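Periplasmic binding protein (Veillonella parvula, PDB 4MO9) probably binds a solute, perhaps an iron-siderophore complex as in FepB proteins, in the periplasm and hands it to an ABC transporter. Local coordinates at residues A[42-47]-A[98-103]; A[51-56]-A[318-323]; A[62-67]-A[87-92]; A[109-114]-A[135-140]; A[119-124]-A[142-147]. All blocks are in the same frame, centred on the assembly; numbering follows the deposited sequence.

Contact 1: A[42-47]-A[98-103]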
# COMPACT_ATOMS: atom_id res chain seq x y z
N VAL A 42 18.73 -7.21 -0.58
CA VAL A 42 17.99 -7.84 0.53
C VAL A 42 16.67 -7.07 0.72
O VAL A 42 16.68 -5.87 0.99
CB VAL A 42 18.78 -7.84 1.86
CG1 VAL A 42 17.90 -8.31 3.01
CG2 VAL A 42 20.02 -8.71 1.75
N LEU A 43 15.55 -7.77 0.56
CA LEU A 43 14.23 -7.14 0.68
C LEU A 43 13.78 -6.99 2.12
O LEU A 43 14.05 -7.86 2.96
CB LEU A 43 13.19 -7.99 -0.06
CG LEU A 43 13.45 -8.23 -1.54
CD1 LEU A 43 12.41 -9.22 -2.10
CD2 LEU A 43 13.41 -6.91 -2.30
N GLN A 44 13.06 -5.90 2.39
CA GLN A 44 12.32 -5.73 3.64
C GLN A 44 10.94 -5.17 3.30
O GLN A 44 10.79 -4.46 2.29
CB GLN A 44 13.04 -4.76 4.57
CG GLN A 44 14.33 -5.28 5.15
CD GLN A 44 14.12 -6.38 6.17
OE1 GLN A 44 14.40 -7.55 5.90
NE2 GLN A 44 13.65 -6.01 7.35
N TRP A 45 9.97 -5.50 4.15
CA TRP A 45 8.57 -5.03 4.02
C TRP A 45 7.96 -5.24 2.62
O TRP A 45 7.29 -4.34 2.10
CB TRP A 45 8.45 -3.56 4.43
CG TRP A 45 8.51 -3.35 5.91
CD1 TRP A 45 8.92 -4.26 6.86
CD2 TRP A 45 8.15 -2.16 6.63
NE1 TRP A 45 8.82 -3.70 8.12
CE2 TRP A 45 8.35 -2.42 8.01
CE3 TRP A 45 7.66 -0.90 6.25
CZ2 TRP A 45 8.08 -1.46 9.00
CZ3 TRP A 45 7.40 0.05 7.23
CH2 TRP A 45 7.61 -0.24 8.60
N SER A 46 8.17 -6.41 2.03
CA SER A 46 7.62 -6.69 0.71
C SER A 46 6.09 -6.61 0.70
O SER A 46 5.41 -7.19 1.56
CB SER A 46 8.11 -8.04 0.18
OG SER A 46 9.51 -7.97 -0.05
N GLY A 47 5.55 -5.86 -0.26
CA GLY A 47 4.11 -5.68 -0.34
C GLY A 47 3.60 -4.68 0.67
O GLY A 47 2.37 -4.50 0.79
N VAL A 98 15.34 -14.12 4.64
CA VAL A 98 15.94 -13.33 5.72
C VAL A 98 14.87 -12.85 6.71
O VAL A 98 13.69 -12.74 6.36
CB VAL A 98 16.72 -12.09 5.21
CG1 VAL A 98 17.88 -12.51 4.34
CG2 VAL A 98 15.79 -11.16 4.42
N GLY A 99 15.29 -12.55 7.94
CA GLY A 99 14.35 -12.04 8.92
C GLY A 99 13.89 -10.63 8.59
O GLY A 99 14.30 -10.05 7.57
N THR A 100 13.05 -10.06 9.45
CA THR A 100 12.58 -8.70 9.28
C THR A 100 13.10 -7.81 10.42
O THR A 100 13.06 -8.21 11.58
CB THR A 100 11.04 -8.67 9.19
OG1 THR A 100 10.64 -9.27 7.95
CG2 THR A 100 10.51 -7.25 9.23
N ILE A 101 13.63 -6.63 10.07
CA ILE A 101 14.11 -5.66 11.06
C ILE A 101 13.00 -5.35 12.06
O ILE A 101 11.87 -5.06 11.65
CB ILE A 101 14.53 -4.33 10.39
CG1 ILE A 101 15.75 -4.54 9.49
CG2 ILE A 101 14.83 -3.25 11.44
CD1 ILE A 101 17.02 -4.83 10.27
N GLY A 102 13.30 -5.39 13.35
CA GLY A 102 12.31 -5.04 14.35
C GLY A 102 11.63 -6.28 14.90
O GLY A 102 11.00 -6.23 15.96
N ASP A 103 11.75 -7.38 14.17
CA ASP A 103 11.39 -8.68 14.71
C ASP A 103 12.63 -9.27 15.37
O ASP A 103 13.73 -8.74 15.24
CB ASP A 103 10.89 -9.62 13.61
CG ASP A 103 9.51 -9.26 13.12
OD1 ASP A 103 8.90 -8.32 13.68
OD2 ASP A 103 9.02 -9.94 12.19
O HOH W 1 9.89 -7.63 5.97
O HOH W 2 9.12 -4.45 10.96
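V42 and Q44 pass V98 and T100 at an angle: the two touching runs point 55° apart and the chains do not pair as strands, although the CA atoms of Q44 and T100 come within 6.4 Å. T100 to D103 form a type II beta turn closed by D103 N on T100 O. V42 CG1, anti to the backbone N (chi1 172°), packs on V98 CG2 at 3.8 Å. The bent chain of Q44 brings its carboxamide alongside the backbone from G99 to I101, CD lying 3.9 Å from G99 O and 3.9 Å from I101 N. An alanine here would probably leave a gap between the two loops and leave G99 O and I101 N without this polar neighbour. T100 CG2 stands at the edge of the W45 indole, near its plane, 4.1 Å from NE1. Two waters join the loops further: one accepts from W45 N at 2.8 Å and also bonds to T100 OG1, and the other accepts from W45 NE1 at 3.0 Å and donates to I101 O at 2.9 Å. The two waters thus tie the backbone and the indole N-H of W45 to the second loop, beside the trimethylamine oxide pocket that W45 lines. V42 and V98 rest on V111 of helix 108-112, L43 on helix 52-59, and W45 and I101 on L125 of helix 123-132, while the backbone of V42 bonds to V118 and that of L43 to G69.

Contact 2: A[51-56]-A[318-323]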
# COMPACT_ATOMS: atom_id res chain seq x y z
N PRO A 51 10.72 -2.20 -1.16
CA PRO A 51 10.96 -2.04 -2.61
C PRO A 51 10.37 -3.15 -3.50
O PRO A 51 10.37 -2.96 -4.72
CB PRO A 51 12.48 -2.06 -2.71
CG PRO A 51 12.90 -2.95 -1.57
CD PRO A 51 11.96 -2.56 -0.44
N PHE A 52 9.88 -4.25 -2.94
CA PHE A 52 9.49 -5.42 -3.76
C PHE A 52 8.67 -5.10 -5.02
O PHE A 52 9.04 -5.50 -6.13
CB PHE A 52 8.75 -6.47 -2.94
CG PHE A 52 8.22 -7.61 -3.77
CD1 PHE A 52 6.87 -7.66 -4.13
CD2 PHE A 52 9.07 -8.61 -4.22
CE1 PHE A 52 6.39 -8.70 -4.92
CE2 PHE A 52 8.59 -9.66 -5.00
CZ PHE A 52 7.24 -9.70 -5.35
N PHE A 53 7.54 -4.42 -4.86
CA PHE A 53 6.70 -4.12 -6.02
C PHE A 53 7.40 -3.19 -7.00
O PHE A 53 7.25 -3.33 -8.21
CB PHE A 53 5.37 -3.52 -5.59
CG PHE A 53 4.30 -4.54 -5.34
CD1 PHE A 53 3.70 -4.64 -4.09
CD2 PHE A 53 3.89 -5.40 -6.35
CE1 PHE A 53 2.72 -5.59 -3.85
CE2 PHE A 53 2.89 -6.35 -6.11
CZ PHE A 53 2.31 -6.44 -4.86
N THR A 54 8.15 -2.22 -6.48
CA THR A 54 8.93 -1.34 -7.38
C THR A 54 9.97 -2.14 -8.15
O THR A 54 10.12 -1.99 -9.38
CB THR A 54 9.58 -0.20 -6.59
OG1 THR A 54 8.56 0.47 -5.83
CG2 THR A 54 10.25 0.80 -7.54
N ILE A 55 10.70 -3.01 -7.45
CA ILE A 55 11.72 -3.81 -8.12
C ILE A 55 11.09 -4.70 -9.19
O ILE A 55 11.62 -4.80 -10.32
CB ILE A 55 12.55 -4.62 -7.09
CG1 ILE A 55 13.34 -3.66 -6.20
CG2 ILE A 55 13.48 -5.60 -7.79
CD1 ILE A 55 14.18 -4.36 -5.09
N SER A 56 9.96 -5.33 -8.87
CA SER A 56 9.29 -6.20 -9.84
C SER A 56 8.85 -5.39 -11.05
O SER A 56 8.93 -5.86 -12.18
CB SER A 56 8.07 -6.87 -9.20
OG SER A 56 8.43 -7.59 -8.04
N PRO A 318 -2.45 1.17 -0.33
CA PRO A 318 -1.70 2.38 0.01
C PRO A 318 -0.21 2.17 0.31
O PRO A 318 0.26 1.03 0.36
CB PRO A 318 -2.38 2.87 1.28
CG PRO A 318 -3.82 2.40 1.12
CD PRO A 318 -3.64 1.02 0.54
N ARG A 319 0.49 3.27 0.54
CA ARG A 319 1.94 3.27 0.79
C ARG A 319 2.71 2.35 -0.17
O ARG A 319 3.63 1.62 0.24
CB ARG A 319 2.30 3.04 2.28
CG ARG A 319 1.62 1.87 3.02
CD ARG A 319 2.32 0.51 2.79
NE ARG A 319 1.71 -0.58 3.56
CZ ARG A 319 0.84 -1.46 3.06
NH1 ARG A 319 0.47 -1.38 1.78
NH2 ARG A 319 0.34 -2.42 3.83
N GLU A 320 2.34 2.41 -1.45
CA GLU A 320 2.99 1.58 -2.46
C GLU A 320 3.13 2.28 -3.80
O GLU A 320 2.46 3.30 -4.06
CB GLU A 320 2.24 0.25 -2.68
CG GLU A 320 2.79 -0.94 -1.87
CD GLU A 320 4.23 -1.31 -2.22
OE1 GLU A 320 4.79 -0.77 -3.22
OE2 GLU A 320 4.82 -2.16 -1.51
N VAL A 321 3.98 1.71 -4.64
CA VAL A 321 4.28 2.28 -5.95
C VAL A 321 3.02 2.40 -6.81
O VAL A 321 2.94 3.30 -7.66
CB VAL A 321 5.39 1.47 -6.67
CG1 VAL A 321 4.90 0.04 -6.97
CG2 VAL A 321 5.84 2.18 -7.95
N PHE A 322 2.04 1.51 -6.60
CA PHE A 322 0.82 1.54 -7.40
C PHE A 322 -0.36 2.27 -6.72
O PHE A 322 -1.50 2.14 -7.18
CB PHE A 322 0.41 0.12 -7.84
CG PHE A 322 0.38 -0.90 -6.72
CD1 PHE A 322 -0.12 -0.58 -5.46
CD2 PHE A 322 0.85 -2.20 -6.93
CE1 PHE A 322 -0.14 -1.52 -4.43
CE2 PHE A 322 0.83 -3.15 -5.91
CZ PHE A 322 0.33 -2.81 -4.65
N ASP A 323 -0.10 3.02 -5.65
CA ASP A 323 -1.20 3.59 -4.86
C ASP A 323 -1.92 4.78 -5.51
O ASP A 323 -2.86 5.32 -4.93
CB ASP A 323 -0.83 3.86 -3.38
CG ASP A 323 0.03 5.11 -3.16
OD1 ASP A 323 0.17 5.98 -4.05
OD2 ASP A 323 0.60 5.21 -2.05
O HOH W 3 6.74 -3.84 -1.99
O HOH W 4 7.50 -1.01 -3.87
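F53 offers one ring face to the edge of F322, an edge-to-face pair with centroids 4.7 Å apart and planes at 58°. F322 CE2 stands 3.5 Å above the centre of the F53 ring, and F52 CD1 lies over the opposite face. F322 reaches this place because its CG is set between the backbone N and the carbonyl carbon (chi1 49°). At the rim of F53, E320 OE2 lies in the ring plane 3.7 Å from CD1, with the carboxylate turned 85° to the ring. Helix 52-59 belongs to the lobe with the four-stranded parallel sheet and 318-323 follows strand 310-313 of the five-stranded one, so the contact joins the two lobes of the solute-binding fold. E320 is linked by water from OE2 to F53 N and from OE1 to T54 N, near the N-terminal end of helix 52-59, whose dipole would probably favour a negative charge. OE1 also takes V321 N on its anti lone pair at 3.0 Å, and OE2 accepts from G49 N. V321 CB lies 3.4 Å from T54 OG1, a hydroxyl that is hydrogen-bonded to Y149 OH, while V321 CG1 packs 3.8 Å from F53 CB.

Contact 3: A[62-67]-A[87-92]; sequences DTPKVI and AEMPEL
P64 and the selenomethionine M89 reach toward each other tip to tip; P64 is the most covered residue, and its meeting with M89 is the closest apolar one: SE lies 3.7 Å from P64 CG and 3.7 Å from P64 CD. M89 has CG anti to the backbone N (chi1 -176°), and the chain runs straight on to SE before bending at chi3. T63 adds its CB, 4.0 Å from M89 SE. Beside the selenium, L92 CD2 stands 4.4 Å from P64 CG, and from a different direction E91 lays its CB and OE1 near the ring carbons, OE1 3.9 Å from P64 CG. The fold elements joined are the loop that leads from helix 52-59 into strand 67-69 and the exit from helix 79-88, where M89 is the first residue to leave helical angles and a 3-10 segment begins at P90. Backbone bonds hold each side in shape: L92 N to M89 O, and K65 N to D62 O at 3.0 Å. Among the charged groups, K65 NZ forms a salt bridge with D62 OD1 at 2.9 Å, approaching on the anti side of the carboxylate. E91 OE1 is 5.7 Å from K65 NZ, close enough that a weak attraction is possible, though the charged atoms do not meet. T63 OG1 bonds to G60 O, M89 also packs on P357, and V66 shares a backbone bond with V41.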
# COMPACT_ATOMS: atom_id res chain seq x y z
N ASP A 62 12.99 -10.57 -14.97
CA ASP A 62 14.35 -10.67 -14.43
C ASP A 62 14.41 -10.37 -12.93
O ASP A 62 15.50 -10.33 -12.36
CB ASP A 62 15.30 -9.71 -15.17
CG ASP A 62 15.49 -10.09 -16.62
OD1 ASP A 62 15.52 -11.31 -16.93
OD2 ASP A 62 15.61 -9.17 -17.46
N THR A 63 13.25 -10.16 -12.31
CA THR A 63 13.19 -9.84 -10.89
C THR A 63 14.04 -10.75 -9.97
O THR A 63 14.78 -10.24 -9.13
CB THR A 63 11.72 -9.78 -10.38
OG1 THR A 63 11.05 -8.69 -11.01
CG2 THR A 63 11.69 -9.57 -8.88
N PRO A 64 13.94 -12.08 -10.12
CA PRO A 64 14.71 -12.92 -9.19
C PRO A 64 16.24 -12.77 -9.34
O PRO A 64 16.97 -13.05 -8.39
CB PRO A 64 14.31 -14.35 -9.57
CG PRO A 64 12.98 -14.20 -10.27
CD PRO A 64 13.11 -12.90 -11.02
N LYS A 65 16.69 -12.32 -10.51
CA LYS A 65 18.13 -12.20 -10.78
C LYS A 65 18.85 -11.09 -10.01
O LYS A 65 20.08 -11.00 -10.06
CB LYS A 65 18.36 -12.00 -12.28
CG LYS A 65 17.80 -13.10 -13.17
CD LYS A 65 18.28 -12.91 -14.60
CE LYS A 65 17.75 -13.99 -15.53
NZ LYS A 65 16.27 -13.84 -15.75
N VAL A 66 18.10 -10.25 -9.30
CA VAL A 66 18.71 -9.16 -8.54
C VAL A 66 18.45 -9.25 -7.03
O VAL A 66 18.87 -8.37 -6.27
CB VAL A 66 18.22 -7.77 -9.02
CG1 VAL A 66 18.47 -7.61 -10.52
CG2 VAL A 66 16.75 -7.57 -8.69
N ILE A 67 17.75 -10.29 -6.60
CA ILE A 67 17.39 -10.42 -5.18
C ILE A 67 18.24 -11.50 -4.50
O ILE A 67 18.20 -12.66 -4.90
CB ILE A 67 15.90 -10.78 -5.00
CG1 ILE A 67 15.00 -9.68 -5.58
CG2 ILE A 67 15.58 -11.00 -3.52
CD1 ILE A 67 13.55 -10.09 -5.74
N ALA A 87 3.39 -18.79 -8.03
CA ALA A 87 2.82 -19.64 -9.07
C ALA A 87 3.35 -19.23 -10.43
O ALA A 87 3.67 -20.07 -11.27
CB ALA A 87 1.30 -19.57 -9.05
N GLU A 88 3.46 -17.92 -10.65
CA GLU A 88 3.87 -17.39 -11.94
C GLU A 88 5.38 -17.18 -12.04
O GLU A 88 5.93 -17.13 -13.14
CB GLU A 88 3.10 -16.10 -12.26
CG GLU A 88 1.58 -16.28 -12.11
CD GLU A 88 0.77 -15.13 -12.68
OE1 GLU A 88 1.34 -14.04 -12.91
OE2 GLU A 88 -0.45 -15.33 -12.92
N MSE A 89 6.03 -17.07 -10.89
CA MSE A 89 7.48 -16.86 -10.82
C MSE A 89 8.06 -17.73 -9.70
O MSE A 89 8.44 -17.22 -8.65
CB MSE A 89 7.77 -15.38 -10.55
CG MSE A 89 9.24 -15.02 -10.57
SE MSE A 89 9.46 -13.09 -10.43
CE MSE A 89 9.00 -12.68 -12.30
N PRO A 90 8.12 -19.06 -9.92
CA PRO A 90 8.49 -20.00 -8.85
C PRO A 90 9.88 -19.76 -8.26
O PRO A 90 10.15 -20.20 -7.14
CB PRO A 90 8.42 -21.37 -9.52
CG PRO A 90 8.43 -21.09 -11.01
CD PRO A 90 7.76 -19.75 -11.16
N GLU A 91 10.75 -19.08 -8.99
CA GLU A 91 12.10 -18.83 -8.51
C GLU A 91 12.11 -17.96 -7.26
O GLU A 91 13.10 -17.91 -6.53
CB GLU A 91 12.95 -18.17 -9.59
CG GLU A 91 13.22 -19.05 -10.80
CD GLU A 91 13.89 -18.28 -11.92
OE1 GLU A 91 13.21 -17.43 -12.53
OE2 GLU A 91 15.09 -18.52 -12.17
N LEU A 92 11.00 -17.25 -7.01
CA LEU A 92 10.91 -16.38 -5.84
C LEU A 92 11.00 -17.19 -4.55
O LEU A 92 11.56 -16.72 -3.55
CB LEU A 92 9.60 -15.59 -5.86
CG LEU A 92 9.46 -14.43 -6.86
CD1 LEU A 92 8.09 -13.79 -6.73
CD2 LEU A 92 10.56 -13.39 -6.64

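Contact 4: A[109-114]-A[135-140]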
# COMPACT_ATOMS: atom_id res chain seq x y z
N GLU A 109 24.16 -11.32 10.89
CA GLU A 109 25.20 -12.20 10.37
C GLU A 109 24.70 -13.09 9.23
O GLU A 109 25.43 -13.38 8.28
CB GLU A 109 25.79 -13.06 11.50
CG GLU A 109 26.69 -12.30 12.49
CD GLU A 109 25.91 -11.36 13.41
OE1 GLU A 109 24.72 -11.63 13.68
OE2 GLU A 109 26.49 -10.34 13.85
N GLN A 110 23.44 -13.52 9.32
CA GLN A 110 22.85 -14.35 8.26
C GLN A 110 22.69 -13.53 6.98
O GLN A 110 22.91 -14.02 5.87
CB GLN A 110 21.49 -14.90 8.71
CG GLN A 110 20.83 -15.88 7.73
CD GLN A 110 19.80 -15.22 6.82
OE1 GLN A 110 19.40 -15.79 5.80
NE2 GLN A 110 19.37 -14.01 7.18
N VAL A 111 22.33 -12.26 7.14
CA VAL A 111 22.17 -11.38 6.00
C VAL A 111 23.52 -11.06 5.35
O VAL A 111 23.66 -11.16 4.13
CB VAL A 111 21.47 -10.07 6.40
CG1 VAL A 111 21.41 -9.13 5.20
CG2 VAL A 111 20.07 -10.37 6.94
N VAL A 112 24.50 -10.67 6.17
CA VAL A 112 25.87 -10.40 5.70
C VAL A 112 26.41 -11.59 4.91
O VAL A 112 27.15 -11.43 3.94
CB VAL A 112 26.81 -10.06 6.87
CG1 VAL A 112 28.27 -9.96 6.41
CG2 VAL A 112 26.38 -8.76 7.54
N ALA A 113 26.03 -12.79 5.33
CA ALA A 113 26.51 -14.02 4.71
C ALA A 113 25.95 -14.22 3.30
O ALA A 113 26.42 -15.09 2.56
CB ALA A 113 26.17 -15.20 5.58
N LEU A 114 24.95 -13.43 2.93
CA LEU A 114 24.39 -13.48 1.58
C LEU A 114 25.17 -12.60 0.60
O LEU A 114 24.84 -12.54 -0.59
CB LEU A 114 22.93 -13.04 1.61
CG LEU A 114 21.97 -13.91 2.41
CD1 LEU A 114 20.60 -13.29 2.35
CD2 LEU A 114 21.91 -15.32 1.87
N ALA A 135 24.93 -0.44 11.57
CA ALA A 135 26.37 -0.49 11.84
C ALA A 135 26.97 -1.78 11.29
O ALA A 135 28.08 -1.77 10.75
CB ALA A 135 26.65 -0.36 13.34
N LYS A 136 26.23 -2.88 11.40
CA LYS A 136 26.71 -4.16 10.91
C LYS A 136 26.69 -4.21 9.38
O LYS A 136 27.60 -4.79 8.76
CB LYS A 136 25.93 -5.31 11.53
CG LYS A 136 26.22 -5.48 13.02
CD LYS A 136 25.54 -6.71 13.59
CE LYS A 136 25.84 -6.89 15.06
NZ LYS A 136 25.08 -8.04 15.63
N MSE A 137 25.68 -3.59 8.79
CA MSE A 137 25.59 -3.50 7.33
C MSE A 137 26.74 -2.64 6.80
O MSE A 137 27.42 -3.02 5.83
CB MSE A 137 24.24 -2.92 6.91
CG MSE A 137 22.99 -3.68 7.41
SE MSE A 137 22.90 -5.52 6.77
CE MSE A 137 23.36 -6.39 8.46
N ASP A 138 26.98 -1.49 7.45
CA ASP A 138 28.09 -0.60 7.09
C ASP A 138 29.44 -1.33 7.18
O ASP A 138 30.25 -1.29 6.24
CB ASP A 138 28.12 0.62 8.03
CG ASP A 138 26.96 1.58 7.80
OD1 ASP A 138 26.25 1.48 6.78
OD2 ASP A 138 26.76 2.48 8.65
N ALA A 139 29.68 -1.98 8.31
CA ALA A 139 30.91 -2.73 8.51
C ALA A 139 31.16 -3.76 7.40
O ALA A 139 32.31 -4.02 7.05
CB ALA A 139 30.91 -3.41 9.88
N ALA A 140 30.09 -4.32 6.85
CA ALA A 140 30.21 -5.36 5.82
C ALA A 140 30.27 -4.78 4.40
O ALA A 140 30.40 -5.53 3.43
CB ALA A 140 29.05 -6.34 5.92
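V112 is the chief apolar side chain between the two helices: its CG1 lies 3.7 Å from A140 CB and its CG2 3.9 Å from M137 CE. A140 and the selenomethionine M137 thus meet the two branches of one valine. V112 CG1 is anti to the backbone N (chi1 173°), which leaves CG2 on the side of the backbone N, nearer M137. V111 CG1 touches the same side chain at its selenium, 4.2 Å from M137 SE. At the solvent side E109 and K136 close the contact with a salt bridge: K136 NZ donates to OE2 of E109 at 3.2 Å, on the syn lone pair. The lysine chain is extended beyond CG, whereas E109 bends at chi2 (72°), bringing CD round toward the lysine. As both residues are exposed, the bridge is probably a modest clasp.

Further out, helix bonds fix the side chains' backbones, A113 N to E109 O at 3.1 Å and A140 N to K136 O at 3.2 Å. K136 and M137 also lie against A108, and V111 also packs on V42 and F106. M137 O probably accepts from I142 N, tying the helix end to the strand that follows. Helix 108-112 leads into strand 118-122 and helix 134-139 into strand 143-147, two neighbouring parallel strands, so the pair is consistent with neighbouring helices packed outside the parallel sheet of an alpha/beta fold.

Contact 5: A[119-124]-A[142-147]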
# COMPACT_ATOMS: atom_id res chain seq x y z
N ILE A 119 20.47 -2.71 0.53
CA ILE A 119 19.20 -2.95 1.20
C ILE A 119 18.40 -1.66 1.16
O ILE A 119 18.94 -0.60 1.50
CB ILE A 119 19.41 -3.46 2.65
CG1 ILE A 119 18.09 -3.64 3.37
CG2 ILE A 119 20.30 -2.52 3.45
CD1 ILE A 119 18.28 -4.28 4.72
N PHE A 120 17.15 -1.73 0.70
CA PHE A 120 16.26 -0.57 0.70
C PHE A 120 15.43 -0.59 1.98
O PHE A 120 14.81 -1.62 2.32
CB PHE A 120 15.32 -0.57 -0.52
CG PHE A 120 16.05 -0.57 -1.84
CD1 PHE A 120 16.48 0.63 -2.41
CD2 PHE A 120 16.31 -1.76 -2.51
CE1 PHE A 120 17.17 0.65 -3.63
CE2 PHE A 120 17.01 -1.75 -3.74
CZ PHE A 120 17.43 -0.55 -4.30
N ILE A 121 15.41 0.53 2.69
CA ILE A 121 14.72 0.60 3.97
C ILE A 121 13.69 1.71 3.98
O ILE A 121 14.04 2.87 3.76
CB ILE A 121 15.72 0.84 5.12
CG1 ILE A 121 16.70 -0.33 5.23
CG2 ILE A 121 14.97 1.05 6.46
CD1 ILE A 121 16.07 -1.61 5.83
N PRO A 122 12.42 1.38 4.24
CA PRO A 122 11.44 2.46 4.37
C PRO A 122 11.78 3.40 5.53
O PRO A 122 12.31 2.95 6.57
CB PRO A 122 10.12 1.71 4.66
CG PRO A 122 10.32 0.37 3.98
CD PRO A 122 11.79 0.05 4.26
N VAL A 123 11.51 4.69 5.36
CA VAL A 123 11.72 5.66 6.44
C VAL A 123 11.02 5.26 7.74
O VAL A 123 11.56 5.45 8.83
CB VAL A 123 11.29 7.08 5.99
CG1 VAL A 123 11.12 8.02 7.18
CG2 VAL A 123 12.31 7.64 4.99
N ASP A 124 9.82 4.68 7.64
CA ASP A 124 9.10 4.24 8.84
C ASP A 124 9.85 3.13 9.59
O ASP A 124 9.57 2.85 10.75
CB ASP A 124 7.68 3.78 8.47
CG ASP A 124 6.71 4.95 8.33
OD1 ASP A 124 7.17 6.11 8.25
OD2 ASP A 124 5.47 4.70 8.29
N ILE A 142 27.83 -3.07 2.90
CA ILE A 142 26.51 -3.10 2.26
C ILE A 142 25.89 -1.70 2.28
O ILE A 142 25.88 -1.03 3.32
CB ILE A 142 25.57 -4.10 2.98
CG1 ILE A 142 26.19 -5.51 2.94
CG2 ILE A 142 24.18 -4.09 2.37
CD1 ILE A 142 25.73 -6.42 4.06
N GLN A 143 25.36 -1.26 1.14
CA GLN A 143 24.80 0.10 1.04
C GLN A 143 23.36 0.16 1.50
O GLN A 143 22.59 -0.78 1.27
CB GLN A 143 24.94 0.64 -0.38
CG GLN A 143 26.39 0.59 -0.89
CD GLN A 143 27.35 1.28 0.06
OE1 GLN A 143 27.19 2.46 0.37
NE2 GLN A 143 28.35 0.53 0.53
N THR A 144 22.98 1.27 2.13
CA THR A 144 21.60 1.48 2.56
C THR A 144 20.98 2.58 1.69
O THR A 144 21.62 3.63 1.47
CB THR A 144 21.55 1.94 4.03
OG1 THR A 144 22.04 0.89 4.89
CG2 THR A 144 20.14 2.32 4.44
N ILE A 145 19.77 2.35 1.19
CA ILE A 145 19.04 3.37 0.44
C ILE A 145 17.66 3.56 1.05
O ILE A 145 16.84 2.63 1.04
CB ILE A 145 18.94 3.00 -1.06
CG1 ILE A 145 20.34 2.97 -1.70
CG2 ILE A 145 18.07 3.98 -1.81
CD1 ILE A 145 20.31 2.69 -3.22
N TYR A 146 17.38 4.74 1.60
CA TYR A 146 16.06 4.96 2.23
C TYR A 146 15.01 5.34 1.20
O TYR A 146 15.28 6.11 0.28
CB TYR A 146 16.15 6.04 3.32
CG TYR A 146 16.98 5.59 4.49
CD1 TYR A 146 16.65 4.44 5.20
CD2 TYR A 146 18.10 6.31 4.89
CE1 TYR A 146 17.42 4.02 6.27
CE2 TYR A 146 18.88 5.90 5.96
CZ TYR A 146 18.52 4.75 6.65
OH TYR A 146 19.28 4.32 7.71
N ILE A 147 13.80 4.80 1.35
CA ILE A 147 12.68 5.11 0.46
C ILE A 147 11.47 5.43 1.35
O ILE A 147 11.49 5.17 2.56
CB ILE A 147 12.35 3.92 -0.46
CG1 ILE A 147 11.89 2.72 0.38
CG2 ILE A 147 13.57 3.53 -1.32
CD1 ILE A 147 11.33 1.56 -0.46
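I119 to P122 and T144 to I147 pair as neighbouring parallel strands, the last two in a four-stranded sheet, connected by a beta-alpha-beta crossover through helices 123-132 and 134-139. The short axes diverge by 33°. Backbone bonds alternate: I119 N to Q143 O at 3.0 Å, I145 N to I119 O at 3.1 Å, then I121 N to I145 O, I147 N to I121 O, and V123 N to I147 O at 2.8 Å. On the face with I119, T144, I121 and Y146, covered by helix 123-132, Y146 and I121 lie side by side. Tyrosine CD1 comes 3.7 Å from I121 CB, and I121 O sits in the ring plane at its edge, 3.4 Å from CD1. T144 CG2 stands over one face of the ring, 3.6 Å above it and toward the rim. The hydroxyl of Y146 bonds to E130 of the crossover helix, and T144 OG1 to Y129. An alanine at Y146 would probably leave the E130 carboxylate without this partner and open a gap beside I121 and T144. On the other face F120 and I145 lie side by side, F120 CD1 3.7 Å from I145 CB, under helix 154-168. Beyond the sheet edge, Y146 N bonds to D26 OD2.

Contacts 1, 3, 4 and 5 lie in the lobe with the parallel sheet 67-69, 41-42, 118-122, 143-147, and contact 2 joins that lobe to the other. Contacts 3, 4 and 5 are nested inside the loop closed by contact 2, and contact 3 inside that of contact 1; contact 1 crosses contact 2, and contact 4 crosses contact 5. Contact 1 touches all the others, with contact 5 nearest at about 11 Å between centres and contacts 2, 3 and 4 within about 17 Å. W45 packs on P122 and P51 on F120, so the strand ends, helix 52-59 and the trimethylamine oxide pocket adjoin. Contact 4 lies furthest from contact 2, about 25 Å between centres, at the lobe's outer end.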